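Putative ATP-grasp superfamily protein (Archaeoglobus fulgidus, PDB 3DF7) is of unknown function but belongs to the ATP-grasp superfamily and, like its relatives, may bind ATP and a metal ion. Local coordinates at residues A[7-10]-A[15-18]; A[20-25]-A[281-286]; A[196-201]-A[250-255]. All blocks are in the same frame, centred on the assembly; numbering follows the deposited sequence.

Overall arrangement
The three contacts run from the N-terminal parallel sheet into the large antiparallel sheet of the ATP-grasp fold. Interaction 1 is buried and local: the end of strand 3-8 and its short helix meet the chain that leads into helix 18-35. Interaction 2 takes that helix to strand 279-285 across 255 intervening residues, is only partly buried, and depends on a salt bridge. Interaction 3, buried and purely apolar between its side chains, sets the neighbouring strand 194-200 against residues 250-255. Ala10 and Ile16 both pack on Ala21, joining interactions 1 and 2; the Glu23 to Thr251 hydrogen bond and the Val281 to Ala198 strand pairing join interactions 2 and 3.

Interaction 1 of 3, residues A[7-10]-A[15-18]; sequences FEFA and RIED
Ile16 packs against Phe9 and Ala10, at the point where strand 3-8 of the parallel sheet gives way to a short helix. Just ahead of them, Glu8 is the N-cap of that helix and shows how a carboxylate can serve the amides of a helix's first turn: Ala10 N donates to Glu8 OE2 over 2.9 Å at 157°, arriving from above the carboxylate plane, while OE1 takes the amide of Thr11. Phe9 follows, with CE2 of its ring 3.8 Å from Ile16 CG2; the two side chains run at a slant to each other. Ala10 comes closer still, its CB only 3.4 Å from Ile16 CD1, tighter than usual for two carbons. In Ile16, CG1 sits between the backbone N and the carbonyl carbon (chi1 61°), which turns CG2 to the ring, and the chain, extended beyond CG1, carries CD1 to Ala10. A water joins the backbones as well, donating to Ala10 O at 2.7 Å and accepting from Ile16 N at 3.0 Å. Ala21 of helix 18-35 lies against both Ala10 and Ile16. The chemistry thus divides: apolar contacts close the turn, the carboxylate takes the amides of Ala10 and Thr11, and the water bridges Ala10 O and Ile16 N.

Interaction 2 of 3, residues A[20-25]-A[281-286]; sequences TAVEGL and VRKSKS
Glu23 and Lys283 reach each other through one bent side chain and one extended one. Lys283 stays extended through its first two torsions, with CG opposite the backbone N (chi1 179°), and then turns at chi3, -61°, to present its amine to the helix. In Glu23 it is CG that lies opposite the carbonyl carbon (chi1 -72°), and the chain is straight beyond it, so that the carboxylate stands off the helix and the two side chains cross at about a right angle. Lys283 NZ then donates to Glu23 OE2 over 2.6 Å, a short salt bridge that uses the anti lone pair, the one turned away from the other oxygen. The aliphatic parts follow the charges: Lys283 CE is 3.9 Å from Glu23 CG, and Val22 CG1 lies against the same methylene at 4.2 Å, the valine and lysine slanting past each other.

The pair illustrates how a salt bridge can tie together two layers of a multidomain fold. Helix 18-35 is the main helix of the crossover connection between the adjacent parallel strands 3-8 and 40-42, whereas strand 279-285 lies inside the large antiparallel sheet, between strands 194-200 and 297-303. Both charged groups have second partners that should limit their rotation. Lys283 NZ also donates to the carbonyl of Ser19, in the first turn of the same helix, and Glu23 OE1 is hydrogen-bonded to Thr251 OG1. With each carboxylate oxygen engaged, the group is held at both ends, and the nearby ammonium would be expected to favour its ionised form. Val22 also touches Val292 and Leu299, on the strands beyond Lys283.

Interaction 3 of 3, residues A[196-201]-A[250-255]; sequences AGAVVP and TTPVVA
Val200, which packs on Pro252 and Ala255, is joined to the next residue, Pro201, by a cis peptide bond, an uncommon link at the very end of a strand. The same strand, 194-200, is irregular near its beginning, where Ala196 and Gly197 both face Ile189 in a classic beta bulge. Between these two departures from regularity the strand presents one face to residues 250-255. The bonds to CB in Ala198 and Val200 point toward that segment, while that of Val199 points away, its side chain packing on Met280 and Leu304.

Val200 does most of the touching. Its CG1 stands opposite the backbone N (chi1 -176°), which places CG2 opposite the carbonyl carbon and over the other segment. There CG2 is 4.1 Å from Ala255 CB and 4.2 Å from Pro252 CB, one methyl fitted between two neighbours; it also lies beside Pro252 O. That oxygen is not left without a partner, since Ala255 N donates to it over 3.1 Å. Two residues earlier in the strand, Ala198 CB meets the ring of Pro252 at CG, 4.2 Å away. The contact is an ordinary van der Waals one, and the small Ala198 is consistent with the close approach there: the CA atoms of Ala198 and Pro252 are 6.4 Å apart.

Residues 251-255 coil with helical backbone angles, and Val253, Val254 and Ala255 each donate their amide to the carbonyl three residues back. Asn186 and Gln188 of strand 180-191 touch Pro252 as well, while Val281 and Gln279 of strand 279-285 touch Ala255. The coil thus covers one face of the large antiparallel sheet, shortly after strand 240-246, whose end supplies magnesium ligands in characterised ATP-grasp enzymes; the arrangement belongs to the core of that domain.

Interaction 1 of 3, residues A[7-10]-A[15-18]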
loop_
_atom_site.group_PDB
_atom_site.type_symbol
_atom_site.label_atom_id
_atom_site.label_comp_id
_atom_site.label_asym_id
_atom_site.label_seq_id
_atom_site.Cartn_x
_atom_site.Cartn_y
_atom_site.Cartn_z
ATOM N N PHE A 7 8.289 9.546 5.660
ATOM C CA PHE A 7 9.339 8.933 4.854
ATOM C C PHE A 7 8.809 7.867 3.890
ATOM O O PHE A 7 8.059 6.979 4.290
ATOM C CB PHE A 7 10.373 8.294 5.791
ATOM C CG PHE A 7 11.444 7.501 5.086
ATOM C CD1 PHE A 7 12.683 8.071 4.797
ATOM C CD2 PHE A 7 11.213 6.175 4.715
ATOM C CE1 PHE A 7 13.674 7.329 4.154
ATOM C CE2 PHE A 7 12.194 5.425 4.070
ATOM C CZ PHE A 7 13.430 6.004 3.787
ATOM N N GLU A 8 9.201 7.965 2.623
ATOM C CA GLU A 8 8.818 6.967 1.619
ATOM C C GLU A 8 10.137 6.547 0.967
ATOM O O GLU A 8 10.947 7.397 0.582
ATOM C CB GLU A 8 7.848 7.552 0.590
ATOM C CG GLU A 8 7.286 6.517 -0.382
ATOM C CD GLU A 8 8.258 6.178 -1.492
ATOM O OE1 GLU A 8 8.842 7.125 -2.059
ATOM O OE2 GLU A 8 8.432 4.978 -1.808
ATOM N N PHE A 9 10.353 5.240 0.853
ATOM C CA PHE A 9 11.614 4.712 0.332
ATOM C C PHE A 9 12.137 5.216 -1.013
ATOM O O PHE A 9 13.296 5.609 -1.108
ATOM C CB PHE A 9 11.572 3.184 0.312
ATOM C CG PHE A 9 12.929 2.546 0.200
ATOM C CD1 PHE A 9 13.858 2.671 1.235
ATOM C CD2 PHE A 9 13.284 1.831 -0.936
ATOM C CE1 PHE A 9 15.125 2.092 1.139
ATOM C CE2 PHE A 9 14.548 1.249 -1.046
ATOM C CZ PHE A 9 15.471 1.380 -0.006
ATOM N N ALA A 10 11.310 5.203 -2.052
ATOM C CA ALA A 10 11.768 5.667 -3.360
ATOM C C ALA A 10 12.116 7.154 -3.387
ATOM O O ALA A 10 13.066 7.565 -4.051
ATOM C CB ALA A 10 10.714 5.370 -4.426
ATOM N N ARG A 15 17.939 4.506 -4.345
ATOM C CA ARG A 15 17.378 4.646 -5.674
ATOM C C ARG A 15 16.857 3.278 -6.105
ATOM O O ARG A 15 17.541 2.268 -5.942
ATOM C CB ARG A 15 18.441 5.137 -6.660
ATOM C CG ARG A 15 17.889 5.503 -8.034
ATOM C CD ARG A 15 16.846 6.617 -7.934
ATOM N NE ARG A 15 16.408 7.079 -9.250
ATOM C CZ ARG A 15 15.504 8.035 -9.444
ATOM N NH1 ARG A 15 14.935 8.636 -8.409
ATOM N NH2 ARG A 15 15.167 8.390 -10.678
ATOM N N ILE A 16 15.634 3.246 -6.622
ATOM C CA ILE A 16 15.035 2.003 -7.095
ATOM C C ILE A 16 14.610 2.244 -8.540
ATOM O O ILE A 16 14.589 3.383 -8.993
ATOM C CB ILE A 16 13.793 1.612 -6.266
ATOM C CG1 ILE A 16 12.724 2.700 -6.378
ATOM C CG2 ILE A 16 14.184 1.395 -4.809
ATOM C CD1 ILE A 16 11.427 2.341 -5.692
ATOM N N GLU A 17 14.282 1.177 -9.264
ATOM C CA GLU A 17 13.866 1.319 -10.657
ATOM C C GLU A 17 12.715 2.322 -10.774
ATOM O O GLU A 17 11.812 2.338 -9.940
ATOM C CB GLU A 17 13.454 -0.042 -11.225
ATOM C CG GLU A 17 12.323 -0.723 -10.480
ATOM C CD GLU A 17 12.114 -2.148 -10.947
ATOM O OE1 GLU A 17 13.049 -2.962 -10.792
ATOM O OE2 GLU A 17 11.023 -2.454 -11.473
ATOM N N ASP A 18 12.760 3.151 -11.814
ATOM C CA ASP A 18 11.751 4.185 -12.042
ATOM C C ASP A 18 10.310 3.696 -12.043
ATOM O O ASP A 18 9.419 4.391 -11.556
ATOM C CB ASP A 18 12.017 4.909 -13.362
ATOM C CG ASP A 18 13.441 5.408 -13.476
ATOM O OD1 ASP A 18 14.085 5.627 -12.430
ATOM O OD2 ASP A 18 13.912 5.590 -14.613
HETATM O O HOH W 1 14.438 5.703 -5.477
#

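Interaction 2 of 3, residues A[20-25]-A[281-286]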
loop_
_atom_site.group_PDB
_atom_site.type_symbol
_atom_site.label_atom_id
_atom_site.label_comp_id
_atom_site.label_asym_id
_atom_site.label_seq_id
_atom_site.Cartn_x
_atom_site.Cartn_y
_atom_site.Cartn_z
ATOM N N THR A 20 8.817 1.430 -10.300
ATOM C CA THR A 20 8.311 1.331 -8.936
ATOM C C THR A 20 8.439 2.672 -8.227
ATOM O O THR A 20 7.601 3.030 -7.402
ATOM C CB THR A 20 9.095 0.272 -8.124
ATOM O OG1 THR A 20 8.985 -1.002 -8.766
ATOM C CG2 THR A 20 8.544 0.163 -6.703
ATOM N N ALA A 21 9.492 3.409 -8.560
ATOM C CA ALA A 21 9.742 4.707 -7.947
ATOM C C ALA A 21 8.618 5.707 -8.189
ATOM O O ALA A 21 8.305 6.515 -7.315
ATOM C CB ALA A 21 11.059 5.278 -8.460
ATOM N N VAL A 22 8.012 5.664 -9.372
ATOM C CA VAL A 22 6.948 6.609 -9.679
ATOM C C VAL A 22 5.759 6.435 -8.732
ATOM O O VAL A 22 5.097 7.415 -8.375
ATOM C CB VAL A 22 6.494 6.488 -11.159
ATOM C CG1 VAL A 22 5.600 5.266 -11.355
ATOM C CG2 VAL A 22 5.796 7.775 -11.585
ATOM N N GLU A 23 5.496 5.196 -8.318
ATOM C CA GLU A 23 4.396 4.934 -7.393
ATOM C C GLU A 23 4.754 5.451 -6.001
ATOM O O GLU A 23 3.931 6.074 -5.332
ATOM C CB GLU A 23 4.089 3.435 -7.324
ATOM C CG GLU A 23 3.407 2.888 -8.571
ATOM C CD GLU A 23 3.009 1.430 -8.423
ATOM O OE1 GLU A 23 2.262 1.108 -7.477
ATOM O OE2 GLU A 23 3.448 0.610 -9.254
ATOM N N GLY A 24 5.984 5.190 -5.566
ATOM C CA GLY A 24 6.408 5.666 -4.260
ATOM C C GLY A 24 6.378 7.186 -4.192
ATOM O O GLY A 24 5.922 7.769 -3.202
ATOM N N LEU A 25 6.869 7.832 -5.244
ATOM C CA LEU A 25 6.888 9.288 -5.298
ATOM C C LEU A 25 5.467 9.842 -5.221
ATOM O O LEU A 25 5.216 10.835 -4.543
ATOM C CB LEU A 25 7.559 9.764 -6.588
ATOM C CG LEU A 25 7.531 11.274 -6.839
ATOM C CD1 LEU A 25 8.228 12.013 -5.695
ATOM C CD2 LEU A 25 8.213 11.579 -8.163
ATOM N N VAL A 281 -6.302 5.577 -11.922
ATOM C CA VAL A 281 -4.891 5.834 -11.675
ATOM C C VAL A 281 -4.176 4.865 -12.610
ATOM O O VAL A 281 -4.541 3.695 -12.680
ATOM C CB VAL A 281 -4.492 5.512 -10.205
ATOM C CG1 VAL A 281 -2.996 5.749 -10.003
ATOM C CG2 VAL A 281 -5.287 6.381 -9.237
ATOM N N ARG A 282 -3.189 5.336 -13.358
ATOM C CA ARG A 282 -2.485 4.418 -14.239
ATOM C C ARG A 282 -1.029 4.779 -14.427
ATOM O O ARG A 282 -0.655 5.955 -14.446
ATOM C CB ARG A 282 -3.176 4.330 -15.608
ATOM C CG ARG A 282 -3.061 5.576 -16.464
ATOM C CD ARG A 282 -3.885 5.452 -17.749
ATOM N NE ARG A 282 -3.807 6.677 -18.536
ATOM C CZ ARG A 282 -4.593 6.976 -19.565
ATOM N NH1 ARG A 282 -5.545 6.136 -19.963
ATOM N NH2 ARG A 282 -4.431 8.134 -20.189
ATOM N N LYS A 283 -0.211 3.742 -14.553
ATOM C CA LYS A 283 1.211 3.909 -14.765
ATOM C C LYS A 283 1.404 3.884 -16.274
ATOM O O LYS A 283 0.832 3.042 -16.976
ATOM C CB LYS A 283 1.979 2.763 -14.104
ATOM C CG LYS A 283 3.483 2.832 -14.283
ATOM C CD LYS A 283 4.165 1.611 -13.676
ATOM C CE LYS A 283 3.908 1.520 -12.180
ATOM N NZ LYS A 283 4.605 0.362 -11.560
ATOM N N SER A 284 2.194 4.822 -16.776
ATOM C CA SER A 284 2.432 4.906 -18.205
ATOM C C SER A 284 3.823 5.439 -18.489
ATOM O O SER A 284 4.604 5.699 -17.567
ATOM C CB SER A 284 1.384 5.822 -18.850
ATOM O OG SER A 284 1.345 7.091 -18.204
ATOM N N LYS A 285 4.123 5.590 -19.775
ATOM C CA LYS A 285 5.406 6.107 -20.217
ATOM C C LYS A 285 5.206 7.482 -20.850
ATOM O O LYS A 285 4.445 7.632 -21.804
ATOM C CB LYS A 285 6.037 5.159 -21.245
ATOM C CG LYS A 285 6.295 3.739 -20.729
ATOM C CD LYS A 285 7.304 3.725 -19.586
ATOM C CE LYS A 285 8.631 3.095 -20.001
ATOM N NZ LYS A 285 9.291 3.823 -21.118
ATOM N N SER A 286 5.873 8.483 -20.291
ATOM C CA SER A 286 5.815 9.848 -20.807
ATOM C C SER A 286 4.421 10.408 -21.088
ATOM O O SER A 286 4.195 11.018 -22.132
ATOM C CB SER A 286 6.661 9.938 -22.079
ATOM O OG SER A 286 7.972 9.457 -21.839
#

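Interaction 3 of 3, residues A[196-201]-A[250-255]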
loop_
_atom_site.group_PDB
_atom_site.type_symbol
_atom_site.label_atom_id
_atom_site.label_comp_id
_atom_site.label_asym_id
_atom_site.label_seq_id
_atom_site.Cartn_x
_atom_site.Cartn_y
_atom_site.Cartn_z
ATOM N N ALA A 196 -1.129 -2.389 -13.291
ATOM C CA ALA A 196 -0.948 -1.339 -14.290
ATOM C C ALA A 196 -1.792 -0.116 -13.952
ATOM O O ALA A 196 -1.536 0.984 -14.443
ATOM C CB ALA A 196 -1.317 -1.863 -15.680
ATOM N N GLY A 197 -2.800 -0.305 -13.108
ATOM C CA GLY A 197 -3.643 0.813 -12.733
ATOM C C GLY A 197 -4.719 0.427 -11.743
ATOM O O GLY A 197 -4.856 -0.743 -11.392
ATOM N N ALA A 198 -5.470 1.423 -11.281
ATOM C CA ALA A 198 -6.555 1.195 -10.339
ATOM C C ALA A 198 -7.697 2.138 -10.684
ATOM O O ALA A 198 -7.492 3.175 -11.316
ATOM C CB ALA A 198 -6.082 1.444 -8.903
ATOM N N VAL A 199 -8.903 1.754 -10.290
ATOM C CA VAL A 199 -10.091 2.563 -10.523
ATOM C C VAL A 199 -10.684 2.796 -9.137
ATOM O O VAL A 199 -10.982 1.842 -8.414
ATOM C CB VAL A 199 -11.101 1.829 -11.428
ATOM C CG1 VAL A 199 -12.333 2.690 -11.643
ATOM C CG2 VAL A 199 -10.451 1.503 -12.768
ATOM N N VAL A 200 -10.826 4.066 -8.767
ATOM C CA VAL A 200 -11.339 4.454 -7.454
ATOM C C VAL A 200 -12.566 5.365 -7.585
ATOM O O VAL A 200 -12.462 6.473 -8.106
ATOM C CB VAL A 200 -10.245 5.227 -6.662
ATOM C CG1 VAL A 200 -10.735 5.561 -5.264
ATOM C CG2 VAL A 200 -8.958 4.407 -6.607
ATOM N N PRO A 201 -13.744 4.911 -7.111
ATOM C CA PRO A 201 -13.997 3.614 -6.475
ATOM C C PRO A 201 -14.187 2.502 -7.505
ATOM O O PRO A 201 -14.367 2.767 -8.694
ATOM C CB PRO A 201 -15.260 3.873 -5.662
ATOM C CG PRO A 201 -16.017 4.799 -6.562
ATOM C CD PRO A 201 -14.938 5.771 -7.024
ATOM N N THR A 250 -0.986 2.430 0.114
ATOM C CA THR A 250 -0.933 1.757 -1.178
ATOM C C THR A 250 -1.282 2.802 -2.236
ATOM O O THR A 250 -1.938 3.804 -1.936
ATOM C CB THR A 250 -1.903 0.544 -1.247
ATOM O OG1 THR A 250 -3.238 0.970 -0.968
ATOM C CG2 THR A 250 -1.486 -0.528 -0.239
ATOM N N THR A 251 -0.836 2.571 -3.468
ATOM C CA THR A 251 -1.037 3.519 -4.563
ATOM C C THR A 251 -2.429 4.133 -4.760
ATOM O O THR A 251 -2.544 5.326 -5.061
ATOM C CB THR A 251 -0.551 2.903 -5.895
ATOM O OG1 THR A 251 0.778 2.390 -5.718
ATOM C CG2 THR A 251 -0.519 3.958 -6.998
ATOM N N PRO A 252 -3.503 3.343 -4.590
ATOM C CA PRO A 252 -4.852 3.900 -4.773
ATOM C C PRO A 252 -5.128 5.158 -3.936
ATOM O O PRO A 252 -6.031 5.942 -4.239
ATOM C CB PRO A 252 -5.757 2.733 -4.385
ATOM C CG PRO A 252 -4.956 1.534 -4.826
ATOM C CD PRO A 252 -3.566 1.891 -4.331
ATOM N N VAL A 253 -4.343 5.343 -2.878
ATOM C CA VAL A 253 -4.503 6.494 -2.004
ATOM C C VAL A 253 -4.297 7.825 -2.734
ATOM O O VAL A 253 -4.896 8.834 -2.372
ATOM C CB VAL A 253 -3.511 6.430 -0.810
ATOM C CG1 VAL A 253 -2.092 6.794 -1.266
ATOM C CG2 VAL A 253 -3.967 7.351 0.287
ATOM N N VAL A 254 -3.453 7.829 -3.762
ATOM C CA VAL A 254 -3.189 9.065 -4.489
ATOM C C VAL A 254 -4.445 9.641 -5.141
ATOM O O VAL A 254 -4.523 10.840 -5.386
ATOM C CB VAL A 254 -2.101 8.869 -5.581
ATOM C CG1 VAL A 254 -0.845 8.270 -4.953
ATOM C CG2 VAL A 254 -2.620 7.986 -6.705
ATOM N N ALA A 255 -5.429 8.791 -5.411
ATOM C CA ALA A 255 -6.662 9.252 -6.049
ATOM C C ALA A 255 -7.724 9.790 -5.090
ATOM O O ALA A 255 -8.714 10.376 -5.528
ATOM C CB ALA A 255 -7.259 8.118 -6.881
#